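Local coordinates for protein UDP-N-acetylglucosamine 2-epimerase (Methanocaldococcus jannaschii, PDB 4NES) that probably catalyses the reversible epimerization of UDP-N-acetylglucosamine at C-2 to UDP-N-acetylmannosamine, working as a homodimer with a GT-B fold, at residues W30-Y39 against P54-S64; V92-A103 against E129-I139. All coordinates share one frame; numbering follows the deposited sequence.

Interaction 1: W30-Y39 against P54-S64; sequences WHIIHTNQHY and PNPKYNLNIGS. With UD1 (uridine-diphosphate-N-acetylglucosamine), chain B.
I33 and H34 bridge Y58 and N59 in parallel register, and the pairing runs on beyond the strands into the two loops. H34 N gives a straight bond to Y58 O (2.9 Å), L60 N answers to H34 O, and past the strand ends I62 N still reaches T35 O (2.9 Å).

N36 takes over where the strands stop. Its OD1 receives N61 N at 2.7 Å, in the carbonyl plane and on a lone pair, while ND2 runs straight to N59 OD1 (3.0 Å), with the two amides nearly coplanar. Both ends of the amide are thus gripped by 54-64, which fixes its rotation; an alanine here would probably leave N61 N without its side-chain acceptor and the N59 amide without the donor that holds its rotation. Upstream the contact is mixed: K57 CD makes a CH-pi contact over one face of the H31 ring, P56 CG meets the H34 ring at its edge, and I33 CG2 touches L60 CD1.

Downstream it becomes the nucleotide pocket. Y39 OH and S64 OG share a hydrogen bond (2.7 Å), S64 coming at the ring edge while uracil O4 of UD1 sits over the ring centre; that O4 is also held by Y39 N (2.8 Å). Q37 reaches out fully extended (chi1 -178°, with CG trans to N), its NE2 donating to the acetyl O7' and the phosphate O2A of UD1 while OE1 is held by the T98 hydroxyl, and H38 NE2 binds O2B (2.8 Å).

Strand 58-59 ends the sheet within this chain, 30-34 lies between it and strand 3-7, and helix 45-50 makes the beta-alpha-beta crossover; helix 10-23 packs on W30 and I32, helix 67-85 on I33.

Interaction 2: V92-A103 against E129-I139; sequences VQGDTNTVLAGA and EEINRVLTDHI. With UD1 (uridine-diphosphate-N-acetylglucosamine), chain B.
D95 comes within 4.8 Å (CA to CA) of R133 just before helix 97-103 sets off beside helix 129-138, their axes 8.9 Å apart at closest and 25° from parallel. These are helices of the N-terminal Rossmann-like domain of the GT-B fold, and both reach the sugar end of UD1.

N132 bridges the turn. Its ND2 donates to D95 O (2.9 Å), from above that carbonyl plane, and to N97 OD1 (3.0 Å), while K108 of the second subunit meets both N97 OD1 and N132 OD1. Beside it, R133 NH2 binds D95 OD2 at 2.6 Å on the anti side of the carboxylate, and NH1 turns to E130, so that D95, R133 and E130 form a salt-bridge network. The next two residues, T96 and N97, lie at the sugar: T96 is the N-cap, its OG1 taking a weak bond from V99 N and a stronger one with E12, and N97 N donates to O7' of UD1 (2.9 Å). From helix 129-138, E129 OE2 accepts from O3' and also pairs with R208.

Farther along, L100 CD1 packs on L135 CB and A103 CB on I139 CD1. T136, with OG1 anti to its carbonyl carbon (chi1 -64°), sends that hydroxyl back to N132 O at 2.8 Å, reaching it from the face opposite to T136 N.

In the fold
Interaction 1 lies at the edge of the seven-stranded parallel sheet and is only partly buried; interaction 2 is almost wholly buried, nearer the centre of the chain and against the second subunit. Their centres are 17 Å apart, yet they join directly: the hydroxyl of T98, in helix 97-108, is probably hydrogen-bonded to T35 OG1 and Q37 OE1. The first is built mainly of backbone bonds between strands and loops, the second of side-chain bonds, an ion-pair network and apolar helix packing. Both serve one ligand: 30-39 with 54-64 mainly holds its uracil and diphosphate, 92-103 with 129-139 the N-acetyl sugar, and Q37 and N97 meet at the acetyl oxygen.

Interaction 1: W30-Y39 against P54-S64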
loop_
_atom_site.group_PDB
_atom_site.type_symbol
_atom_site.label_atom_id
_atom_site.label_comp_id
_atom_site.label_asym_id
_atom_site.label_seq_id
_atom_site.Cartn_x
_atom_site.Cartn_y
_atom_site.Cartn_z
ATOM N N TRP A 30 8.322 24.358 7.596
ATOM C CA TRP A 30 8.344 22.914 7.788
ATOM C C TRP A 30 8.325 22.541 9.261
ATOM O O TRP A 30 8.764 23.308 10.122
ATOM C CB TRP A 30 9.588 22.323 7.129
ATOM C CG TRP A 30 10.849 22.707 7.836
ATOM C CD1 TRP A 30 11.570 23.858 7.668
ATOM C CD2 TRP A 30 11.533 21.946 8.827
ATOM N NE1 TRP A 30 12.659 23.858 8.498
ATOM C CE2 TRP A 30 12.664 22.691 9.227
ATOM C CE3 TRP A 30 11.310 20.702 9.425
ATOM C CZ2 TRP A 30 13.562 22.237 10.190
ATOM C CZ3 TRP A 30 12.202 20.249 10.382
ATOM C CH2 TRP A 30 13.312 21.015 10.753
ATOM N N HIS A 31 7.829 21.341 9.544
ATOM C CA HIS A 31 7.837 20.813 10.897
ATOM C C HIS A 31 7.862 19.300 10.852
ATOM O O HIS A 31 7.698 18.702 9.782
ATOM C CB HIS A 31 6.629 21.314 11.705
ATOM C CG HIS A 31 6.798 22.704 12.250
ATOM N ND1 HIS A 31 6.250 23.809 11.655
ATOM C CD2 HIS A 31 7.483 23.155 13.337
ATOM C CE1 HIS A 31 6.574 24.894 12.347
ATOM N NE2 HIS A 31 7.322 24.519 13.366
ATOM N N ILE A 32 8.060 18.694 12.017
ATOM C CA ILE A 32 8.171 17.249 12.138
ATOM C C ILE A 32 6.954 16.704 12.862
ATOM O O ILE A 32 6.543 17.217 13.918
ATOM C CB ILE A 32 9.430 16.847 12.932
ATOM C CG1 ILE A 32 10.693 17.360 12.233
ATOM C CG2 ILE A 32 9.481 15.336 13.146
ATOM C CD1 ILE A 32 11.955 17.206 13.070
ATOM N N ILE A 33 6.382 15.654 12.282
ATOM C CA ILE A 33 5.386 14.826 12.944
ATOM C C ILE A 33 6.075 13.521 13.337
ATOM O O ILE A 33 6.559 12.770 12.484
ATOM C CB ILE A 33 4.203 14.501 12.010
ATOM C CG1 ILE A 33 3.495 15.782 11.544
ATOM C CG2 ILE A 33 3.227 13.548 12.704
ATOM C CD1 ILE A 33 2.501 15.528 10.420
ATOM N N HIS A 34 6.136 13.261 14.638
ATOM C CA HIS A 34 6.772 12.059 15.163
ATOM C C HIS A 34 5.667 11.075 15.567
ATOM O O HIS A 34 4.799 11.417 16.369
ATOM C CB HIS A 34 7.612 12.453 16.384
ATOM C CG HIS A 34 8.676 11.469 16.769
ATOM N ND1 HIS A 34 8.561 10.105 16.559
ATOM C CD2 HIS A 34 9.866 11.647 17.382
ATOM C CE1 HIS A 34 9.639 9.498 17.010
ATOM N NE2 HIS A 34 10.453 10.412 17.521
ATOM N N THR A 35 5.674 9.865 15.009
ATOM C CA THR A 35 4.685 8.870 15.421
ATOM C C THR A 35 5.032 8.271 16.773
ATOM O O THR A 35 4.193 7.615 17.405
ATOM C CB THR A 35 4.584 7.709 14.427
ATOM O OG1 THR A 35 5.870 7.078 14.336
ATOM C CG2 THR A 35 4.141 8.204 13.061
ATOM N N ASN A 36 6.281 8.463 17.195
ATOM C CA ASN A 36 6.799 7.862 18.415
ATOM C C ASN A 36 6.691 6.348 18.359
ATOM O O ASN A 36 6.443 5.703 19.377
ATOM C CB ASN A 36 6.112 8.428 19.666
ATOM C CG ASN A 36 6.022 9.942 19.644
ATOM O OD1 ASN A 36 4.934 10.493 19.530
ATOM N ND2 ASN A 36 7.166 10.624 19.752
ATOM N N GLN A 37 6.879 5.796 17.160
ATOM C CA GLN A 37 7.029 4.357 16.995
ATOM C C GLN A 37 8.152 3.873 17.901
ATOM O O GLN A 37 8.007 2.881 18.615
ATOM C CB GLN A 37 7.315 3.994 15.531
ATOM C CG GLN A 37 7.427 2.488 15.348
ATOM C CD GLN A 37 7.622 2.042 13.906
ATOM O OE1 GLN A 37 7.323 2.765 12.950
ATOM N NE2 GLN A 37 8.143 0.840 13.751
ATOM N N HIS A 38 9.273 4.595 17.864
ATOM C CA HIS A 38 10.344 4.439 18.847
ATOM C C HIS A 38 10.211 5.516 19.907
ATOM O O HIS A 38 9.876 6.661 19.588
ATOM C CB HIS A 38 11.710 4.520 18.174
ATOM C CG HIS A 38 12.068 3.277 17.428
ATOM N ND1 HIS A 38 13.290 3.082 16.838
ATOM C CD2 HIS A 38 11.340 2.158 17.204
ATOM C CE1 HIS A 38 13.314 1.877 16.285
ATOM N NE2 HIS A 38 12.140 1.303 16.491
ATOM N N TYR A 39 10.478 5.146 21.160
ATOM C CA TYR A 39 10.166 5.995 22.312
ATOM C C TYR A 39 11.219 5.878 23.410
ATOM O O TYR A 39 11.390 6.811 24.202
ATOM C CB TYR A 39 8.783 5.638 22.880
ATOM C CG TYR A 39 8.558 4.153 22.944
ATOM C CD1 TYR A 39 8.949 3.415 24.046
ATOM C CD2 TYR A 39 7.978 3.482 21.877
ATOM C CE1 TYR A 39 8.764 2.049 24.095
ATOM C CE2 TYR A 39 7.790 2.114 21.909
ATOM C CZ TYR A 39 8.176 1.403 23.023
ATOM O OH TYR A 39 8.000 0.044 23.061
ATOM N N PRO A 54 15.325 19.872 15.977
ATOM C CA PRO A 54 14.266 20.544 16.730
ATOM C C PRO A 54 13.225 19.563 17.250
ATOM O O PRO A 54 13.062 18.464 16.704
ATOM C CB PRO A 54 13.626 21.464 15.685
ATOM C CG PRO A 54 13.882 20.782 14.385
ATOM C CD PRO A 54 15.242 20.151 14.533
ATOM N N ASN A 55 12.519 19.963 18.301
ATOM C CA ASN A 55 11.414 19.164 18.807
ATOM C C ASN A 55 10.342 19.004 17.745
ATOM O O ASN A 55 10.013 19.958 17.036
ATOM C CB ASN A 55 10.782 19.824 20.032
ATOM C CG ASN A 55 11.787 20.142 21.111
ATOM O OD1 ASN A 55 12.697 19.359 21.381
ATOM N ND2 ASN A 55 11.628 21.302 21.739
ATOM N N PRO A 56 9.791 17.792 17.630
ATOM C CA PRO A 56 8.628 17.617 16.762
ATOM C C PRO A 56 7.483 18.535 17.184
ATOM O O PRO A 56 7.306 18.803 18.378
ATOM C CB PRO A 56 8.232 16.163 17.015
ATOM C CG PRO A 56 9.513 15.484 17.371
ATOM C CD PRO A 56 10.263 16.512 18.193
ATOM N N LYS A 57 6.719 19.020 16.212
ATOM C CA LYS A 57 5.526 19.799 16.514
ATOM C C LYS A 57 4.407 18.892 17.020
ATOM O O LYS A 57 3.596 19.297 17.860
ATOM C CB LYS A 57 5.066 20.576 15.280
ATOM C CG LYS A 57 3.912 21.523 15.557
ATOM C CD LYS A 57 3.599 22.386 14.355
ATOM C CE LYS A 57 2.387 23.258 14.635
ATOM N NZ LYS A 57 2.190 24.288 13.572
ATOM N N TYR A 58 4.369 17.662 16.506
ATOM C CA TYR A 58 3.367 16.681 16.908
ATOM C C TYR A 58 4.036 15.393 17.338
ATOM O O TYR A 58 4.954 14.908 16.673
ATOM C CB TYR A 58 2.390 16.379 15.761
ATOM C CG TYR A 58 1.499 17.543 15.434
ATOM C CD1 TYR A 58 0.313 17.737 16.122
ATOM C CD2 TYR A 58 1.847 18.459 14.452
ATOM C CE1 TYR A 58 -0.510 18.813 15.843
ATOM C CE2 TYR A 58 1.028 19.543 14.166
ATOM C CZ TYR A 58 -0.147 19.711 14.865
ATOM O OH TYR A 58 -0.973 20.784 14.592
ATOM N N ASN A 59 3.574 14.856 18.463
ATOM C CA ASN A 59 3.952 13.526 18.923
ATOM C C ASN A 59 2.685 12.698 19.037
ATOM O O ASN A 59 1.785 13.030 19.815
ATOM C CB ASN A 59 4.645 13.614 20.279
ATOM C CG ASN A 59 5.990 14.280 20.196
ATOM O OD1 ASN A 59 6.978 13.666 19.787
ATOM N ND2 ASN A 59 6.048 15.547 20.602
ATOM N N LEU A 60 2.594 11.632 18.249
ATOM C CA LEU A 60 1.352 10.866 18.174
ATOM C C LEU A 60 1.285 9.736 19.207
ATOM O O LEU A 60 0.210 9.191 19.466
ATOM C CB LEU A 60 1.149 10.316 16.758
ATOM C CG LEU A 60 1.275 11.359 15.646
ATOM C CD1 LEU A 60 0.943 10.756 14.297
ATOM C CD2 LEU A 60 0.392 12.565 15.922
ATOM N N ASN A 61 2.436 9.395 19.789
ATOM C CA ASN A 61 2.512 8.428 20.889
ATOM C C ASN A 61 1.939 7.048 20.538
ATOM O O ASN A 61 1.270 6.422 21.358
ATOM C CB ASN A 61 1.817 8.985 22.137
ATOM C CG ASN A 61 2.355 10.338 22.549
ATOM O OD1 ASN A 61 1.595 11.297 22.714
ATOM N ND2 ASN A 61 3.662 10.427 22.726
ATOM N N ILE A 62 2.215 6.575 19.325
ATOM C CA ILE A 62 1.674 5.301 18.857
ATOM C C ILE A 62 2.394 4.122 19.504
ATOM O O ILE A 62 1.765 3.170 19.982
ATOM C CB ILE A 62 1.796 5.167 17.329
ATOM C CG1 ILE A 62 1.131 6.351 16.619
ATOM C CG2 ILE A 62 1.192 3.842 16.860
ATOM C CD1 ILE A 62 -0.339 6.511 16.943
ATOM N N GLY A 63 3.723 4.170 19.490
ATOM C CA GLY A 63 4.516 3.124 20.107
ATOM C C GLY A 63 4.391 1.773 19.446
ATOM O O GLY A 63 4.161 1.673 18.233
ATOM N N SER A 64 4.525 0.733 20.262
ATOM C CA SER A 64 4.628 -0.632 19.779
ATOM C C SER A 64 3.282 -1.313 19.597
ATOM O O SER A 64 2.275 -0.919 20.191
ATOM C CB SER A 64 5.492 -1.455 20.729
ATOM O OG SER A 64 6.775 -0.857 20.847
HETATM C "C1'" UD1 B . 11.458 -1.044 13.374
HETATM C "C2'" UD1 B . 11.272 -1.166 11.893
HETATM C "C3'" UD1 B . 12.483 -1.630 11.241
HETATM C "C4'" UD1 B . 13.667 -0.828 11.573
HETATM C "C5'" UD1 B . 13.791 -0.658 13.066
HETATM C "C6'" UD1 B . 14.851 0.306 13.443
HETATM C "C7'" UD1 B . 8.867 -1.744 11.211
HETATM C "C8'" UD1 B . 7.875 -2.836 10.940
HETATM N "N2'" UD1 B . 10.197 -2.150 11.604
HETATM O "O1'" UD1 B . 11.724 -2.295 13.899
HETATM O "O3'" UD1 B . 12.285 -1.633 9.816
HETATM O "O4'" UD1 B . 14.847 -1.433 11.068
HETATM O "O5'" UD1 B . 12.581 -0.152 13.621
HETATM O "O6'" UD1 B . 15.480 0.034 14.640
HETATM O "O7'" UD1 B . 8.548 -0.557 11.104
HETATM N N1 UD1 B . 10.998 -1.386 21.493
HETATM C C2 UD1 B . 11.348 -0.762 22.619
HETATM N N3 UD1 B . 11.564 0.552 22.624
HETATM C C4 UD1 B . 11.421 1.282 21.510
HETATM C C5 UD1 B . 11.060 0.665 20.320
HETATM C C6 UD1 B . 10.851 -0.704 20.331
HETATM O O2 UD1 B . 11.487 -1.386 23.653
HETATM O O4 UD1 B . 11.644 2.628 21.538
HETATM C C1B UD1 B . 10.771 -2.850 21.464
HETATM C C2B UD1 B . 9.411 -3.270 21.851
HETATM O "O2'" UD1 B . 9.476 -4.492 22.544
HETATM C C3B UD1 B . 8.747 -3.457 20.582
HETATM C C4B UD1 B . 9.835 -4.023 19.744
HETATM O O4B UD1 B . 11.024 -3.378 20.159
HETATM O O3B UD1 B . 7.612 -4.285 20.628
HETATM C C5B UD1 B . 9.629 -3.785 18.291
HETATM O O5B UD1 B . 9.381 -2.449 17.932
HETATM P PA UD1 B . 8.899 -2.099 16.499
HETATM O O1A UD1 B . 7.594 -2.789 16.250
HETATM O O2A UD1 B . 8.792 -0.614 16.383
HETATM O O3A UD1 B . 9.910 -2.703 15.469
HETATM P PB UD1 B . 11.502 -2.624 15.425
HETATM O O1B UD1 B . 12.029 -4.002 15.661
HETATM O O2B UD1 B . 12.019 -1.535 16.324
HETATM O O HOH W 1 9.405 20.668 14.327
HETATM O O HOH W 2 7.399 0.244 18.503
#

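Interaction 2: V92-A103 against E129-I139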
loop_
_atom_site.group_PDB
_atom_site.type_symbol
_atom_site.label_atom_id
_atom_site.label_comp_id
_atom_site.label_asym_id
_atom_site.label_seq_id
_atom_site.Cartn_x
_atom_site.Cartn_y
_atom_site.Cartn_z
ATOM N N VAL A 92 8.842 11.256 3.789
ATOM C CA VAL A 92 9.067 10.061 4.599
ATOM C C VAL A 92 10.338 9.378 4.132
ATOM O O VAL A 92 10.682 9.428 2.948
ATOM C CB VAL A 92 7.883 9.079 4.536
ATOM C CG1 VAL A 92 6.692 9.645 5.306
ATOM C CG2 VAL A 92 7.526 8.747 3.090
ATOM N N GLN A 93 11.037 8.742 5.068
ATOM C CA GLN A 93 12.336 8.147 4.770
ATOM C C GLN A 93 12.340 6.672 5.066
ATOM O O GLN A 93 12.131 6.267 6.200
ATOM C CB GLN A 93 13.442 8.802 5.616
ATOM C CG GLN A 93 14.889 8.386 5.253
ATOM C CD GLN A 93 15.275 6.989 5.722
ATOM O OE1 GLN A 93 15.084 6.630 6.880
ATOM N NE2 GLN A 93 15.815 6.197 4.812
ATOM N N GLY A 94 12.613 5.874 4.048
ATOM C CA GLY A 94 12.891 4.464 4.265
ATOM C C GLY A 94 11.703 3.520 4.160
ATOM O O GLY A 94 10.919 3.558 3.202
ATOM N N ASP A 95 11.576 2.646 5.151
ATOM C CA ASP A 95 10.722 1.477 4.977
ATOM C C ASP A 95 10.044 0.955 6.253
ATOM O O ASP A 95 9.651 -0.217 6.324
ATOM C CB ASP A 95 11.542 0.366 4.319
ATOM C CG ASP A 95 12.800 0.046 5.089
ATOM O OD1 ASP A 95 12.871 0.376 6.291
ATOM O OD2 ASP A 95 13.732 -0.528 4.494
ATOM N N THR A 96 9.871 1.807 7.247
ATOM C CA THR A 96 9.218 1.398 8.485
ATOM C C THR A 96 7.707 1.521 8.339
ATOM O O THR A 96 7.212 2.084 7.361
ATOM C CB THR A 96 9.689 2.263 9.661
ATOM O OG1 THR A 96 9.239 3.608 9.450
ATOM C CG2 THR A 96 11.212 2.252 9.757
ATOM N N ASN A 97 6.966 1.011 9.319
ATOM C CA ASN A 97 5.513 1.181 9.299
ATOM C C ASN A 97 5.104 2.656 9.309
ATOM O O ASN A 97 4.095 3.022 8.715
ATOM C CB ASN A 97 4.842 0.432 10.450
ATOM C CG ASN A 97 4.806 -1.063 10.229
ATOM O OD1 ASN A 97 5.123 -1.558 9.145
ATOM N ND2 ASN A 97 4.405 -1.798 11.262
ATOM N N THR A 98 5.900 3.494 9.969
ATOM C CA THR A 98 5.657 4.927 9.970
ATOM C C THR A 98 5.673 5.495 8.552
ATOM O O THR A 98 4.825 6.319 8.198
ATOM C CB THR A 98 6.695 5.647 10.836
ATOM O OG1 THR A 98 6.430 5.357 12.217
ATOM C CG2 THR A 98 6.625 7.147 10.609
ATOM N N VAL A 99 6.624 5.039 7.736
ATOM C CA VAL A 99 6.751 5.505 6.358
ATOM C C VAL A 99 5.501 5.162 5.552
ATOM O O VAL A 99 4.928 6.014 4.868
ATOM C CB VAL A 99 7.982 4.876 5.683
ATOM C CG1 VAL A 99 8.007 5.175 4.189
ATOM C CG2 VAL A 99 9.243 5.361 6.367
ATOM N N LEU A 100 5.082 3.906 5.626
ATOM C CA LEU A 100 3.901 3.478 4.891
ATOM C C LEU A 100 2.665 4.245 5.341
ATOM O O LEU A 100 1.890 4.711 4.514
ATOM C CB LEU A 100 3.674 1.979 5.057
ATOM C CG LEU A 100 2.392 1.464 4.402
ATOM C CD1 LEU A 100 2.458 1.656 2.896
ATOM C CD2 LEU A 100 2.139 -0.012 4.753
ATOM N N ALA A 101 2.492 4.404 6.649
ATOM C CA ALA A 101 1.298 5.072 7.163
ATOM C C ALA A 101 1.272 6.527 6.705
ATOM O O ALA A 101 0.240 7.031 6.263
ATOM C CB ALA A 101 1.231 4.975 8.675
ATOM N N GLY A 102 2.412 7.203 6.806
ATOM C CA GLY A 102 2.476 8.586 6.371
ATOM C C GLY A 102 2.137 8.736 4.901
ATOM O O GLY A 102 1.379 9.637 4.520
ATOM N N ALA A 103 2.715 7.871 4.070
ATOM C CA ALA A 103 2.476 7.925 2.624
ATOM C C ALA A 103 1.025 7.617 2.260
ATOM O O ALA A 103 0.443 8.279 1.394
ATOM C CB ALA A 103 3.418 6.973 1.890
ATOM N N GLU A 129 9.539 -4.751 5.696
ATOM C CA GLU A 129 10.211 -3.584 5.132
ATOM C C GLU A 129 10.067 -3.528 3.624
ATOM O O GLU A 129 9.886 -2.447 3.066
ATOM C CB GLU A 129 11.697 -3.573 5.499
ATOM C CG GLU A 129 11.979 -3.248 6.959
ATOM C CD GLU A 129 11.804 -4.439 7.893
ATOM O OE1 GLU A 129 11.519 -5.576 7.441
ATOM O OE2 GLU A 129 11.945 -4.223 9.116
ATOM N N GLU A 130 10.145 -4.684 2.962
ATOM C CA GLU A 130 10.023 -4.724 1.511
ATOM C C GLU A 130 8.607 -4.322 1.111
ATOM O O GLU A 130 8.423 -3.546 0.173
ATOM C CB GLU A 130 10.402 -6.119 0.972
ATOM C CG GLU A 130 10.409 -6.264 -0.562
ATOM C CD GLU A 130 11.678 -5.767 -1.248
ATOM O OE1 GLU A 130 12.506 -5.090 -0.613
ATOM O OE2 GLU A 130 11.861 -6.052 -2.451
ATOM N N ILE A 131 7.608 -4.822 1.838
ATOM C CA ILE A 131 6.218 -4.427 1.594
ATOM C C ILE A 131 6.071 -2.923 1.741
ATOM O O ILE A 131 5.540 -2.255 0.856
ATOM C CB ILE A 131 5.239 -5.146 2.541
ATOM C CG1 ILE A 131 5.144 -6.632 2.174
ATOM C CG2 ILE A 131 3.859 -4.513 2.468
ATOM C CD1 ILE A 131 4.542 -7.502 3.266
ATOM N N ASN A 132 6.582 -2.380 2.845
ATOM C CA ASN A 132 6.446 -0.955 3.116
ATOM C C ASN A 132 7.071 -0.111 2.020
ATOM O O ASN A 132 6.497 0.880 1.565
ATOM C CB ASN A 132 7.080 -0.594 4.457
ATOM C CG ASN A 132 6.282 -1.102 5.639
ATOM O OD1 ASN A 132 5.090 -1.398 5.513
ATOM N ND2 ASN A 132 6.936 -1.213 6.801
ATOM N N ARG A 133 8.263 -0.500 1.594
ATOM C CA ARG A 133 8.979 0.303 0.619
ATOM C C ARG A 133 8.343 0.222 -0.765
ATOM O O ARG A 133 8.231 1.237 -1.443
ATOM C CB ARG A 133 10.448 -0.108 0.559
ATOM C CG ARG A 133 11.369 0.957 -0.019
ATOM C CD ARG A 133 12.811 0.456 -0.150
ATOM N NE ARG A 133 13.287 -0.208 1.064
ATOM C CZ ARG A 133 13.325 -1.532 1.221
ATOM N NH1 ARG A 133 12.935 -2.327 0.234
ATOM N NH2 ARG A 133 13.760 -2.071 2.357
ATOM N N VAL A 134 7.942 -0.973 -1.180
ATOM C CA VAL A 134 7.294 -1.146 -2.479
ATOM C C VAL A 134 5.995 -0.339 -2.536
ATOM O O VAL A 134 5.774 0.426 -3.478
ATOM C CB VAL A 134 7.015 -2.628 -2.795
ATOM C CG1 VAL A 134 6.125 -2.762 -4.037
ATOM C CG2 VAL A 134 8.310 -3.399 -3.002
ATOM N N LEU A 135 5.158 -0.475 -1.515
ATOM C CA LEU A 135 3.886 0.239 -1.506
ATOM C C LEU A 135 4.094 1.748 -1.504
ATOM O O LEU A 135 3.466 2.484 -2.270
ATOM C CB LEU A 135 3.041 -0.186 -0.306
ATOM C CG LEU A 135 2.609 -1.654 -0.321
ATOM C CD1 LEU A 135 1.656 -1.918 0.828
ATOM C CD2 LEU A 135 1.961 -2.035 -1.639
ATOM N N THR A 136 5.019 2.211 -0.666
ATOM C CA THR A 136 5.304 3.635 -0.585
ATOM C C THR A 136 5.798 4.171 -1.925
ATOM O O THR A 136 5.368 5.251 -2.362
ATOM C CB THR A 136 6.337 3.924 0.511
ATOM O OG1 THR A 136 5.782 3.571 1.785
ATOM C CG2 THR A 136 6.696 5.394 0.530
ATOM N N ASP A 137 6.692 3.430 -2.577
ATOM C CA ASP A 137 7.218 3.877 -3.869
ATOM C C ASP A 137 6.084 4.082 -4.874
ATOM O O ASP A 137 6.125 5.012 -5.673
ATOM C CB ASP A 137 8.257 2.888 -4.429
ATOM C CG ASP A 137 9.608 2.983 -3.733
ATOM O OD1 ASP A 137 9.886 4.020 -3.107
ATOM O OD2 ASP A 137 10.392 2.015 -3.841
ATOM N N HIS A 138 5.061 3.233 -4.824
ATOM C CA HIS A 138 3.994 3.327 -5.797
ATOM C C HIS A 138 2.962 4.409 -5.525
ATOM O O HIS A 138 2.079 4.632 -6.347
ATOM C CB HIS A 138 3.337 1.964 -5.992
ATOM C CG HIS A 138 4.160 1.047 -6.817
ATOM N ND1 HIS A 138 4.034 0.961 -8.182
ATOM C CD2 HIS A 138 5.182 0.215 -6.480
ATOM C CE1 HIS A 138 4.921 0.099 -8.658
ATOM N NE2 HIS A 138 5.629 -0.364 -7.636
ATOM N N ILE A 139 3.076 5.090 -4.389
ATOM C CA ILE A 139 2.221 6.255 -4.152
ATOM C C ILE A 139 3.018 7.543 -3.961
ATOM O O ILE A 139 2.474 8.557 -3.516
ATOM C CB ILE A 139 1.238 6.039 -2.980
ATOM C CG1 ILE A 139 1.965 5.451 -1.777
ATOM C CG2 ILE A 139 0.074 5.148 -3.416
ATOM C CD1 ILE A 139 1.075 5.265 -0.568
HETATM C "C1'" UD1 B . 11.458 -1.044 13.374
HETATM C "C2'" UD1 B . 11.272 -1.166 11.893
HETATM C "C3'" UD1 B . 12.483 -1.630 11.241
HETATM C "C4'" UD1 B . 13.667 -0.828 11.573
HETATM C "C5'" UD1 B . 13.791 -0.658 13.066
HETATM C "C6'" UD1 B . 14.851 0.306 13.443
HETATM C "C7'" UD1 B . 8.867 -1.744 11.211
HETATM C "C8'" UD1 B . 7.875 -2.836 10.940
HETATM N "N2'" UD1 B . 10.197 -2.150 11.604
HETATM O "O1'" UD1 B . 11.724 -2.295 13.899
HETATM O "O3'" UD1 B . 12.285 -1.633 9.816
HETATM O "O4'" UD1 B . 14.847 -1.433 11.068
HETATM O "O5'" UD1 B . 12.581 -0.152 13.621
HETATM O "O6'" UD1 B . 15.480 0.034 14.640
HETATM O "O7'" UD1 B . 8.548 -0.557 11.104
HETATM N N1 UD1 B . 10.998 -1.386 21.493
HETATM C C2 UD1 B . 11.348 -0.762 22.619
HETATM N N3 UD1 B . 11.564 0.552 22.624
HETATM C C4 UD1 B . 11.421 1.282 21.510
HETATM C C5 UD1 B . 11.060 0.665 20.320
HETATM C C6 UD1 B . 10.851 -0.704 20.331
HETATM O O2 UD1 B . 11.487 -1.386 23.653
HETATM O O4 UD1 B . 11.644 2.628 21.538
HETATM C C1B UD1 B . 10.771 -2.850 21.464
HETATM C C2B UD1 B . 9.411 -3.270 21.851
HETATM O "O2'" UD1 B . 9.476 -4.492 22.544
HETATM C C3B UD1 B . 8.747 -3.457 20.582
HETATM C C4B UD1 B . 9.835 -4.023 19.744
HETATM O O4B UD1 B . 11.024 -3.378 20.159
HETATM O O3B UD1 B . 7.612 -4.285 20.628
HETATM C C5B UD1 B . 9.629 -3.785 18.291
HETATM O O5B UD1 B . 9.381 -2.449 17.932
HETATM P PA UD1 B . 8.899 -2.099 16.499
HETATM O O1A UD1 B . 7.594 -2.789 16.250
HETATM O O2A UD1 B . 8.792 -0.614 16.383
HETATM O O3A UD1 B . 9.910 -2.703 15.469
HETATM P PB UD1 B . 11.502 -2.624 15.425
HETATM O O1B UD1 B . 12.029 -4.002 15.661
HETATM O O2B UD1 B . 12.019 -1.535 16.324
#